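Local coordinates for protein vascular endothelial cadherin (Gallus gallus, PDB 3PPE) that mediates calcium-dependent homophilic adhesion between endothelial cells, represented here by its two outermost extracellular cadherin domains, EC1 and EC2, at residues V94-D99 with A137-V142; E151-D156 with I161-A166. All coordinates share one frame; numbering follows the deposited sequence. Where two conformers were deposited one is given.

Interaction 1: residues V94-D99 with A137-V142. With CA (calcium ion), chain E; CA (calcium ion), chain D; CA (calcium ion), chain C.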
ATOM      1  N   VAL A  94       2.561  -2.789  11.404  1.00 13.22           N
ATOM      2  CA  VAL A  94       1.178  -3.288  11.185  1.00 12.71           C
ATOM      3  C   VAL A  94       0.251  -2.187  11.700  1.00 12.82           C
ATOM      4  O   VAL A  94       0.277  -1.871  12.892  1.00 12.73           O
ATOM      5  CB  VAL A  94       0.903  -4.639  11.923  1.00 12.32           C
ATOM      6  CG1 VAL A  94      -0.538  -5.213  11.613  1.00 12.80           C
ATOM      7  CG2 VAL A  94       1.998  -5.704  11.541  1.00 12.99           C
ATOM      8  N   SER A  95      -0.560  -1.633  10.811  1.00 12.33           N
ATOM      9  CA  SER A  95      -1.459  -0.505  11.104  1.00 13.04           C
ATOM     10  C   SER A  95      -2.710  -1.030  11.787  1.00 12.32           C
ATOM     11  O   SER A  95      -3.304  -1.985  11.340  1.00 12.48           O
ATOM     12  CB  SER A  95      -1.871   0.210   9.808  1.00 12.78           C
ATOM     13  OG  SER A  95      -0.712   0.544   9.061  1.00 18.71           O
ATOM     14  N   ASP A  96      -3.096  -0.375  12.877  1.00 12.81           N
ATOM     15  CA  ASP A  96      -4.188  -0.806  13.740  1.00 12.67           C
ATOM     16  C   ASP A  96      -5.572  -0.598  13.126  1.00 12.56           C
ATOM     17  O   ASP A  96      -5.871   0.478  12.630  1.00 13.65           O
ATOM     18  CB  ASP A  96      -4.118   0.017  15.044  1.00 11.83           C
ATOM     19  CG  ASP A  96      -5.007  -0.542  16.140  1.00 12.39           C
ATOM     20  OD1 ASP A  96      -5.723   0.256  16.789  1.00 15.90           O
ATOM     21  OD2 ASP A  96      -4.999  -1.769  16.376  1.00  7.70           O
ATOM     22  N   ILE A  97      -6.443  -1.594  13.229  1.00 11.96           N
ATOM     23  CA  ILE A  97      -7.852  -1.332  13.064  1.00 11.56           C
ATOM     24  C   ILE A  97      -8.522  -1.418  14.441  1.00 11.48           C
ATOM     25  O   ILE A  97      -7.991  -2.043  15.378  1.00 11.42           O
ATOM     26  CB  ILE A  97      -8.555  -2.290  12.009  1.00 11.82           C
ATOM     27  CG1 ILE A  97      -8.668  -3.740  12.493  1.00 11.05           C
ATOM     28  CG2 ILE A  97      -7.853  -2.165  10.582  1.00 10.79           C
ATOM     29  CD1 ILE A  97      -9.775  -4.562  11.742  1.00 10.74           C
ATOM     30  N   ASN A  98      -9.679  -0.789  14.564  1.00 11.97           N
ATOM     31  CA  ASN A  98     -10.444  -0.889  15.795  1.00 11.79           C
ATOM     32  C   ASN A  98     -11.185  -2.230  15.868  1.00 12.69           C
ATOM     33  O   ASN A  98     -12.306  -2.362  15.421  1.00 14.71           O
ATOM     34  CB  ASN A  98     -11.415   0.295  15.957  1.00 11.39           C
ATOM     35  CG  ASN A  98     -11.903   0.402  17.392  1.00 11.53           C
ATOM     36  OD1 ASN A  98     -11.111   0.198  18.327  1.00 14.03           O
ATOM     37  ND2 ASN A  98     -13.171   0.638  17.586  1.00  8.11           N
ATOM     38  N   ASP A  99     -10.540  -3.247  16.418  1.00 13.33           N
ATOM     39  CA  ASP A  99     -11.154  -4.563  16.466  1.00 13.65           C
ATOM     40  C   ASP A  99     -11.242  -5.164  17.876  1.00 12.95           C
ATOM     41  O   ASP A  99     -11.546  -6.329  18.030  1.00 13.37           O
ATOM     42  CB  ASP A  99     -10.494  -5.525  15.457  1.00 13.48           C
ATOM     43  CG  ASP A  99      -8.991  -5.726  15.670  1.00 12.93           C
ATOM     44  OD1 ASP A  99      -8.277  -4.872  16.266  1.00 10.60           O
ATOM     45  OD2 ASP A  99      -8.483  -6.794  15.187  1.00 15.80           O
ATOM     46  N   ALA A 137      -6.504   7.138  16.394  1.00 21.27           N
ATOM     47  CA  ALA A 137      -7.599   8.050  16.700  1.00 20.32           C
ATOM     48  C   ALA A 137      -8.668   7.218  17.401  1.00 18.36           C
ATOM     49  O   ALA A 137      -9.510   6.597  16.752  1.00 17.53           O
ATOM     50  CB  ALA A 137      -8.164   8.691  15.442  1.00 21.65           C
ATOM     51  N   GLY A 138      -8.626   7.209  18.730  1.00 17.41           N
ATOM     52  CA  GLY A 138      -9.788   6.861  19.526  1.00 14.70           C
ATOM     53  C   GLY A 138      -9.904   5.368  19.762  1.00 14.20           C
ATOM     54  O   GLY A 138     -10.781   4.912  20.497  1.00 13.27           O
ATOM     55  N   HIS A 139      -9.014   4.605  19.137  1.00 12.43           N
ATOM     56  CA  HIS A 139      -9.182   3.160  19.035  1.00 11.33           C
ATOM     57  C   HIS A 139      -9.171   2.505  20.412  1.00 10.18           C
ATOM     58  O   HIS A 139      -9.853   1.504  20.639  1.00  9.60           O
ATOM     59  CB  HIS A 139      -8.086   2.555  18.156  1.00 10.09           C
ATOM     60  CG  HIS A 139      -8.323   2.729  16.688  1.00 11.51           C
ATOM     61  ND1 HIS A 139      -7.649   1.999  15.733  1.00 11.38           N
ATOM     62  CD2 HIS A 139      -9.159   3.551  16.012  1.00 10.65           C
ATOM     63  CE1 HIS A 139      -8.060   2.363  14.532  1.00 12.43           C
ATOM     64  NE2 HIS A 139      -8.976   3.304  14.673  1.00 13.91           N
ATOM     65  N   ALA A 140      -8.395   3.075  21.327  1.00 11.19           N
ATOM     66  CA  ALA A 140      -8.282   2.540  22.672  1.00 11.26           C
ATOM     67  C   ALA A 140      -8.791   3.592  23.670  1.00 12.86           C
ATOM     68  O   ALA A 140      -8.400   3.608  24.844  1.00 15.00           O
ATOM     69  CB  ALA A 140      -6.858   2.202  22.948  1.00 11.38           C
ATOM     70  N   THR A 141      -9.652   4.483  23.209  1.00 12.14           N
ATOM     71  CA  THR A 141     -10.244   5.471  24.064  1.00 12.89           C
ATOM     72  C   THR A 141     -11.446   4.812  24.760  1.00 13.92           C
ATOM     73  O   THR A 141     -12.401   4.421  24.089  1.00 16.02           O
ATOM     74  CB  THR A 141     -10.760   6.673  23.245  1.00 13.15           C
ATOM     75  OG1 THR A 141      -9.659   7.325  22.606  1.00 11.93           O
ATOM     76  CG2 THR A 141     -11.426   7.696  24.156  1.00 13.82           C
ATOM     77  N   VAL A 142     -11.432   4.731  26.091  1.00 13.82           N
ATOM     78  CA  VAL A 142     -12.462   3.996  26.829  1.00 12.64           C
ATOM     79  C   VAL A 142     -13.430   5.010  27.440  1.00 12.90           C
ATOM     80  O   VAL A 142     -13.004   6.028  27.973  1.00 13.68           O
ATOM     81  CB  VAL A 142     -11.840   3.149  27.958  1.00 13.25           C
ATOM     82  CG1 VAL A 142     -12.934   2.335  28.717  1.00 12.04           C
ATOM     83  CG2 VAL A 142     -10.656   2.204  27.447  1.00 13.14           C
TER
HETATM   84 CA    CA E 403      -6.515  -3.533  16.556  1.00 12.25          CA
HETATM   85 CA    CA D 402     -11.001  -0.474  20.608  1.00 11.18          CA
HETATM   86 CA    CA C 401      -6.342  -7.488  15.781  1.00 14.73          CA
HETATM   87  O   HOH W   1      -7.636  -8.458  17.637  1.00 13.89           O

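Interaction 2: residues E151-D156 with I161-A166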
ATOM      1  N   GLU A 151     -29.369   5.775  39.088  1.00 13.62           N
ATOM      2  CA  GLU A 151     -30.112   6.718  39.958  1.00 15.18           C
ATOM      3  C   GLU A 151     -29.373   7.043  41.262  1.00 14.46           C
ATOM      4  O   GLU A 151     -29.640   8.085  41.904  1.00 14.86           O
ATOM      5  CB  GLU A 151     -31.457   6.119  40.347  1.00 16.26           C
ATOM      6  CG  GLU A 151     -32.320   5.712  39.172  1.00 20.89           C
ATOM      7  CD  GLU A 151     -32.023   4.285  38.654  1.00 26.00           C
ATOM      8  OE1 GLU A 151     -31.067   3.606  39.126  1.00 22.74           O
ATOM      9  OE2 GLU A 151     -32.785   3.852  37.753  1.00 31.85           O
ATOM     10  N   TYR A 152     -28.465   6.141  41.651  1.00 13.47           N
ATOM     11  CA  TYR A 152     -27.759   6.189  42.929  1.00 12.32           C
ATOM     12  C   TYR A 152     -26.312   6.657  42.801  1.00 12.23           C
ATOM     13  O   TYR A 152     -25.812   7.351  43.708  1.00 11.39           O
ATOM     14  CB  TYR A 152     -27.848   4.817  43.629  1.00 13.45           C
ATOM     15  CG  TYR A 152     -29.292   4.446  43.862  1.00 15.22           C
ATOM     16  CD1 TYR A 152     -29.926   3.506  43.043  1.00 16.41           C
ATOM     17  CD2 TYR A 152     -30.054   5.106  44.837  1.00 17.35           C
ATOM     18  CE1 TYR A 152     -31.250   3.202  43.213  1.00 18.29           C
ATOM     19  CE2 TYR A 152     -31.381   4.792  45.022  1.00 15.34           C
ATOM     20  CZ  TYR A 152     -31.966   3.840  44.202  1.00 16.13           C
ATOM     21  OH  TYR A 152     -33.281   3.525  44.351  1.00 18.55           O
ATOM     22  N   PHE A 153     -25.673   6.319  41.660  1.00 10.86           N
ATOM     23  CA  PHE A 153     -24.245   6.600  41.383  1.00 12.42           C
ATOM     24  C   PHE A 153     -24.043   7.028  39.939  1.00 11.21           C
ATOM     25  O   PHE A 153     -24.776   6.603  39.076  1.00 11.89           O
ATOM     26  CB  PHE A 153     -23.353   5.354  41.673  1.00 10.97           C
ATOM     27  CG  PHE A 153     -23.455   4.884  43.100  1.00 11.51           C
ATOM     28  CD1 PHE A 153     -24.433   3.942  43.472  1.00 11.02           C
ATOM     29  CD2 PHE A 153     -22.664   5.451  44.087  1.00 10.20           C
ATOM     30  CE1 PHE A 153     -24.575   3.543  44.805  1.00 10.25           C
ATOM     31  CE2 PHE A 153     -22.792   5.040  45.443  1.00 10.46           C
ATOM     32  CZ  PHE A 153     -23.756   4.090  45.792  1.00 10.05           C
ATOM     33  N   THR A 154     -23.055   7.871  39.701  1.00 11.05           N
ATOM     34  CA  THR A 154     -22.661   8.232  38.345  1.00 11.19           C
ATOM     35  C   THR A 154     -21.242   7.738  38.101  1.00 10.58           C
ATOM     36  O   THR A 154     -20.521   7.391  39.032  1.00  8.82           O
ATOM     37  CB  THR A 154     -22.741   9.768  38.073  1.00 11.94           C
ATOM     38  OG1 THR A 154     -21.784  10.476  38.866  1.00 10.06           O
ATOM     39  CG2 THR A 154     -24.193  10.319  38.312  1.00 11.67           C
ATOM     40  N   VAL A 155     -20.832   7.690  36.843  1.00 11.00           N
ATOM     41  CA  VAL A 155     -19.452   7.343  36.548  1.00  9.92           C
ATOM     42  C   VAL A 155     -18.906   8.359  35.548  1.00 10.29           C
ATOM     43  O   VAL A 155     -19.644   8.791  34.651  1.00 10.56           O
ATOM     44  CB  VAL A 155     -19.345   5.901  35.984  1.00 10.63           C
ATOM     45  CG1 VAL A 155     -20.125   5.767  34.646  1.00  7.79           C
ATOM     46  CG2 VAL A 155     -17.875   5.523  35.745  1.00  9.64           C
ATOM     47  N   ASP A 156     -17.645   8.772  35.701  1.00 10.05           N
ATOM     48  CA  ASP A 156     -17.060   9.674  34.703  1.00 10.31           C
ATOM     49  C   ASP A 156     -16.335   8.843  33.630  1.00 11.25           C
ATOM     50  O   ASP A 156     -16.275   7.619  33.727  1.00  9.53           O
ATOM     51  CB  ASP A 156     -16.193  10.793  35.308  1.00  9.72           C
ATOM     52  CG  ASP A 156     -14.877  10.315  35.907  1.00  9.92           C
ATOM     53  OD1 ASP A 156     -14.354   9.213  35.612  1.00  8.42           O
ATOM     54  OD2 ASP A 156     -14.331  11.098  36.715  1.00 10.58           O
ATOM     55  N   ILE A 161     -16.439   6.421  40.035  1.00  8.96           N
ATOM     56  CA  ILE A 161     -17.842   6.344  40.471  0.50  9.74           C
ATOM     57  C   ILE A 161     -18.062   7.329  41.616  1.00  9.77           C
ATOM     58  O   ILE A 161     -17.249   7.421  42.534  1.00  9.66           O
ATOM     59  CB  ILE A 161     -18.219   4.886  40.861  0.50  9.57           C
ATOM     60  CG1 ILE A 161     -17.964   3.955  39.661  0.50  9.10           C
ATOM     61  CG2 ILE A 161     -19.687   4.764  41.355  0.50  9.12           C
ATOM     62  CD1 ILE A 161     -18.304   2.517  39.920  0.50  8.32           C
ATOM     63  N   PHE A 162     -19.167   8.071  41.533  1.00 10.40           N
ATOM     64  CA  PHE A 162     -19.528   9.132  42.477  1.00 10.32           C
ATOM     65  C   PHE A 162     -20.955   8.918  42.940  1.00 10.93           C
ATOM     66  O   PHE A 162     -21.761   8.364  42.188  1.00 11.04           O
ATOM     67  CB  PHE A 162     -19.484  10.497  41.782  1.00  9.17           C
ATOM     68  CG  PHE A 162     -18.144  10.871  41.222  1.00  9.32           C
ATOM     69  CD1 PHE A 162     -17.794  10.533  39.903  1.00  8.70           C
ATOM     70  CD2 PHE A 162     -17.257  11.630  41.976  1.00 10.81           C
ATOM     71  CE1 PHE A 162     -16.531  10.894  39.393  1.00  8.65           C
ATOM     72  CE2 PHE A 162     -15.998  12.022  41.466  1.00 10.99           C
ATOM     73  CZ  PHE A 162     -15.637  11.651  40.176  1.00 10.39           C
ATOM     74  N   THR A 163     -21.287   9.407  44.150  1.00 11.58           N
ATOM     75  CA  THR A 163     -22.681   9.403  44.614  1.00 11.21           C
ATOM     76  C   THR A 163     -23.482  10.332  43.693  1.00 11.64           C
ATOM     77  O   THR A 163     -23.009  11.413  43.335  1.00 11.32           O
ATOM     78  CB  THR A 163     -22.823   9.878  46.109  1.00 11.62           C
ATOM     79  OG1 THR A 163     -22.310  11.202  46.212  1.00 10.30           O
ATOM     80  CG2 THR A 163     -22.039   8.934  47.088  1.00  7.87           C
ATOM     81  N   ALA A 164     -24.683   9.878  43.314  1.00 12.39           N
ATOM     82  CA  ALA A 164     -25.609  10.607  42.441  1.00 13.18           C
ATOM     83  C   ALA A 164     -26.705  11.323  43.221  1.00 13.38           C
ATOM     84  O   ALA A 164     -27.475  12.075  42.638  1.00 13.74           O
ATOM     85  CB  ALA A 164     -26.263   9.670  41.410  1.00 13.45           C
ATOM     86  N   ARG A 165     -26.728  11.123  44.528  1.00 13.36           N
ATOM     87  CA  ARG A 165     -27.760  11.677  45.429  1.00 14.00           C
ATOM     88  C   ARG A 165     -27.051  11.996  46.721  1.00 14.26           C
ATOM     89  O   ARG A 165     -26.088  11.312  47.059  1.00 13.19           O
ATOM     90  CB  ARG A 165     -28.851  10.623  45.737  1.00 12.36           C
ATOM     91  CG  ARG A 165     -29.715  10.180  44.519  1.00 15.02           C
ATOM     92  CD  ARG A 165     -30.814   9.188  44.920  1.00 15.43           C
ATOM     93  NE  ARG A 165     -31.792   9.849  45.793  1.00 16.04           N
ATOM     94  CZ  ARG A 165     -32.895  10.463  45.385  1.00 15.67           C
ATOM     95  NH1 ARG A 165     -33.198  10.543  44.078  1.00 12.63           N
ATOM     96  NH2 ARG A 165     -33.685  11.039  46.306  1.00 16.22           N
ATOM     97  N   ALA A 166     -27.565  12.969  47.478  1.00 14.95           N
ATOM     98  CA  ALA A 166     -26.993  13.314  48.793  1.00 16.76           C
ATOM     99  C   ALA A 166     -27.700  12.617  49.947  1.00 18.75           C
ATOM    100  O   ALA A 166     -27.288  12.780  51.078  1.00 19.69           O
ATOM    101  CB  ALA A 166     -27.035  14.821  49.023  1.00 16.81           C
TER
HETATM  102  O   HOH W   2     -31.430   9.950  41.650  1.00  9.93           O
HETATM  103  O   HOH W   3     -22.507  12.328  40.842  1.00 13.24           O

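Interaction 1: residues V94-D99 with A137-V142
The imidazole of His139 lies with one face against Asn98, whose CB stands 3.9 Å above the ring centroid, almost on the normal, in a CH-pi contact. At the edge of the ring, the backbone O of Asp96 lies in its plane beside CE1, and the Asp96 carboxylate meets ND1. His139 ND1 donates to Asp96 OD1 over 2.8 Å at 162°, with the acceptor almost exactly in the imidazole plane; the carboxylate, however, is turned 53° from the ring and receives the proton from above its own plane. Asp96 OD2 binds a calcium ion at 2.3 Å, a site shared with Ile97 O and Asp99 OD1, so one carboxylate links the histidine to the metal. Asn98 has CG anti to its own N (chi1 -164°), which sends OD1 to a second calcium at 2.4 Å. The carbonyl O of His139 reaches the same ion at 2.3 Å, and Asp130, Asp132 and Asp184 are among its other ligands. Asp99 spans two ions, with OD2 2.3 Å from the third calcium. Ligands from both domains on shared ions, within a row of three calciums, are the hallmark of the rigidified EC1-EC2 linker of classical cadherins.

Interaction 2: residues E151-D156 with I161-A166
Phe153 and Ile161 run at a slant to one another, Phe153 CB resting 3.7 Å from Ile161 CG2. The Phe153 ring, its edge near Phe162 O, continues inward to meet Tyr176 edge-to-face and also touches Ile146 and Ile199. Cutting this side chain back to an alanine would keep the CB contact with Ile161 but would probably leave a gap beside Ile146 and Ile199 and take from Tyr176 its edge-to-face partner. Val155 and Ile161, a non-hydrogen-bonded pair, share this face. The other face carries Thr154 and Phe162, also slanting past each other, Thr154 OG1 3.7 Å from Phe162 CB. With CG anti to the carbonyl carbon, the Phe162 ring lies along the hairpin toward Asp156, whose OD2 approaches CE1 at the ring edge, planes 65° apart, while its OD1 accepts from Ser158 N and Val160 N. Thr154 N donates to Phe162 O (2.8 Å) and Phe162 N to Thr154 O (2.9 Å); Ala164 N bonds Tyr152 O. Tyr152 and Arg165 lie alongside, Arg165 CD 4.2 Å from Tyr152 CD2, ring and guanidinium planes 58° apart; Arg165 NH2 is paired with Asp167. This is an antiparallel beta hairpin at the margin of the EC2 beta sandwich, apolar inside.

In the fold
Interaction 1 joins two domains, whereas interaction 2 lies wholly within EC2, and their centres are 30 Å apart. The former is a surface contact of loops, burying 188 Å² between its segments; none of its touching residues is buried, and calcium coordination and one histidine-carboxylate bond do the holding. The latter buries 523 Å², with backbone bonding between neighbouring strands and Phe153, Ile161 and Thr163 buried. They share no strand, but strand 142-148, which follows the calcium-binding loop of interaction 1, sends Tyr144 and Ile146 against the hairpin. Charged and polar ligands thus mark the domain junction, and apolar side chains mark the interior of the sandwich.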